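Local atomic coordinates of N-alpha-acetyltransferase 30 (PDB entry 6YGA), a protein that catalyses, as the catalytic subunit of the NatC complex, transfer of the acetyl group of acetyl-CoA to the N-terminal methionine of proteins such as the L-A virus GAG protein. Residues Met141-Tyr144 against Tyr145-Gly149. Numbering follows the deposited sequence.
Sequences MFRY and YLNEG
Different first torsions let Tyr144 and Tyr145, though adjacent in sequence, bring their rings together: CG of Tyr144 is anti to its backbone N (chi1 -174°), whereas CG of Tyr145 is anti to its carbonyl carbon. The result is a T-shaped pair in which CD2 of Tyr144 sits over the centre of the Tyr145 ring, 3.7 Å from Tyr145 CZ, with the planes at 80°. A broad, flat tyrosine suits both places, one supplying an edge and the other a face.

Next to this pair in sequence, Arg143 bends at chi3, which turns its guanidinium toward Asn147. NH2 of Arg143 donates to OD1 of Asn147 at 2.8 Å, the oxygen lying in the guanidinium plane and the nitrogen in the amide's carbonyl plane, although the hydrogen bond is not straight, its N-H...O angle being 140°. One guanidinium face also carries the carbonyl O of Leu146, 3.6 Å from Arg143 CZ, a placement that probably favours the positive charge. OD1 of Asn147 accepts a second bond, from Gln108 of the N-alpha-acetyltransferase 35 chain, so the short amide joins arginine and partner subunit.

In the backbone, Leu146 N bonds to Arg143 O (3.0 Å) and closes a type I turn; Tyr145 N donates a hydrogen bond to Gly149 O (3.0 Å). The backbone angles of Gly149, with positive phi, would force a side chain into the carbonyl oxygen of Glu148, hence glycine. This surface loop links strands 136-141 and 151-157 of the GNAT sheet; both tyrosines rest on Ala151 and on Glu118 of strand 114-120.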
loop_
_atom_site.group_PDB
_atom_site.type_symbol
_atom_site.label_atom_id
_atom_site.label_comp_id
_atom_site.label_asym_id
_atom_site.label_seq_id
_atom_site.Cartn_x
_atom_site.Cartn_y
_atom_site.Cartn_z
HETATM N N MSE A 141 -4.573 4.379 -1.387
HETATM C CA MSE A 141 -4.353 2.981 -1.024
HETATM C C MSE A 141 -3.508 2.261 -2.071
HETATM O O MSE A 141 -3.876 2.195 -3.242
HETATM C CB MSE A 141 -5.691 2.262 -0.825
HETATM C CG MSE A 141 -6.532 2.834 0.308
HETATM SE SE MSE A 141 -7.542 4.428 -0.188
HETATM C CE MSE A 141 -9.271 3.599 -0.534
ATOM N N PHE A 142 -2.376 1.720 -1.626
ATOM C CA PHE A 142 -1.390 1.130 -2.524
ATOM C C PHE A 142 -1.940 -0.136 -3.178
ATOM O O PHE A 142 -2.291 -1.099 -2.487
ATOM C CB PHE A 142 -0.113 0.829 -1.745
ATOM C CG PHE A 142 0.983 0.219 -2.569
ATOM C CD1 PHE A 142 1.767 1.006 -3.396
ATOM C CD2 PHE A 142 1.247 -1.139 -2.494
ATOM C CE1 PHE A 142 2.781 0.446 -4.150
ATOM C CE2 PHE A 142 2.261 -1.703 -3.240
ATOM C CZ PHE A 142 3.029 -0.910 -4.071
ATOM N N ARG A 143 -2.008 -0.123 -4.514
ATOM C CA ARG A 143 -2.442 -1.273 -5.315
ATOM C C ARG A 143 -3.804 -1.795 -4.857
ATOM O O ARG A 143 -4.060 -3.000 -4.841
ATOM C CB ARG A 143 -1.388 -2.384 -5.299
ATOM C CG ARG A 143 -0.093 -2.003 -5.999
ATOM C CD ARG A 143 0.867 -3.176 -6.097
ATOM N NE ARG A 143 0.280 -4.300 -6.819
ATOM C CZ ARG A 143 0.270 -4.414 -8.142
ATOM N NH1 ARG A 143 0.815 -3.468 -8.893
ATOM N NH2 ARG A 143 -0.286 -5.471 -8.716
ATOM N N TYR A 144 -4.684 -0.864 -4.483
ATOM C CA TYR A 144 -6.028 -1.226 -4.047
ATOM C C TYR A 144 -6.793 -1.938 -5.154
ATOM O O TYR A 144 -7.592 -2.844 -4.887
ATOM C CB TYR A 144 -6.761 0.035 -3.591
ATOM C CG TYR A 144 -8.125 -0.186 -2.979
ATOM C CD1 TYR A 144 -8.267 -0.426 -1.617
ATOM C CD2 TYR A 144 -9.272 -0.119 -3.755
ATOM C CE1 TYR A 144 -9.515 -0.613 -1.050
ATOM C CE2 TYR A 144 -10.521 -0.307 -3.201
ATOM C CZ TYR A 144 -10.638 -0.552 -1.848
ATOM O OH TYR A 144 -11.884 -0.738 -1.296
ATOM N N TYR A 145 -6.561 -1.545 -6.407
ATOM C CA TYR A 145 -7.169 -2.190 -7.563
ATOM C C TYR A 145 -6.195 -3.113 -8.286
ATOM O O TYR A 145 -6.308 -3.301 -9.502
ATOM C CB TYR A 145 -7.730 -1.143 -8.528
ATOM C CG TYR A 145 -8.868 -0.340 -7.941
ATOM C CD1 TYR A 145 -10.128 -0.902 -7.784
ATOM C CD2 TYR A 145 -8.682 0.976 -7.538
ATOM C CE1 TYR A 145 -11.172 -0.179 -7.242
ATOM C CE2 TYR A 145 -9.722 1.709 -6.997
ATOM C CZ TYR A 145 -10.965 1.126 -6.850
ATOM O OH TYR A 145 -12.009 1.842 -6.311
ATOM N N LEU A 146 -5.235 -3.684 -7.557
ATOM C CA LEU A 146 -4.321 -4.709 -8.070
ATOM C C LEU A 146 -3.557 -4.127 -9.253
ATOM O O LEU A 146 -2.909 -3.078 -9.090
ATOM C CB LEU A 146 -5.136 -5.970 -8.360
ATOM C CG LEU A 146 -6.069 -6.429 -7.237
ATOM C CD1 LEU A 146 -7.166 -7.332 -7.781
ATOM C CD2 LEU A 146 -5.280 -7.135 -6.145
ATOM N N ASN A 147 -3.604 -4.737 -10.439
ATOM C CA ASN A 147 -2.856 -4.230 -11.583
ATOM C C ASN A 147 -3.487 -2.990 -12.203
ATOM O O ASN A 147 -2.887 -2.405 -13.111
ATOM C CB ASN A 147 -2.709 -5.328 -12.643
ATOM C CG ASN A 147 -1.984 -6.562 -12.117
ATOM O OD1 ASN A 147 -1.234 -6.490 -11.142
ATOM N ND2 ASN A 147 -2.202 -7.699 -12.770
ATOM N N GLU A 148 -4.672 -2.578 -11.753
ATOM C CA GLU A 148 -5.265 -1.331 -12.221
ATOM C C GLU A 148 -4.771 -0.114 -11.446
ATOM O O GLU A 148 -5.120 1.014 -11.808
ATOM C CB GLU A 148 -6.792 -1.413 -12.147
ATOM C CG GLU A 148 -7.383 -2.465 -13.071
ATOM C CD GLU A 148 -6.899 -2.308 -14.498
ATOM O OE1 GLU A 148 -7.041 -1.201 -15.060
ATOM O OE2 GLU A 148 -6.360 -3.289 -15.053
ATOM N N GLY A 149 -3.984 -0.311 -10.398
ATOM C CA GLY A 149 -3.319 0.780 -9.711
ATOM C C GLY A 149 -3.913 1.069 -8.342
ATOM O O GLY A 149 -4.715 0.309 -7.793
#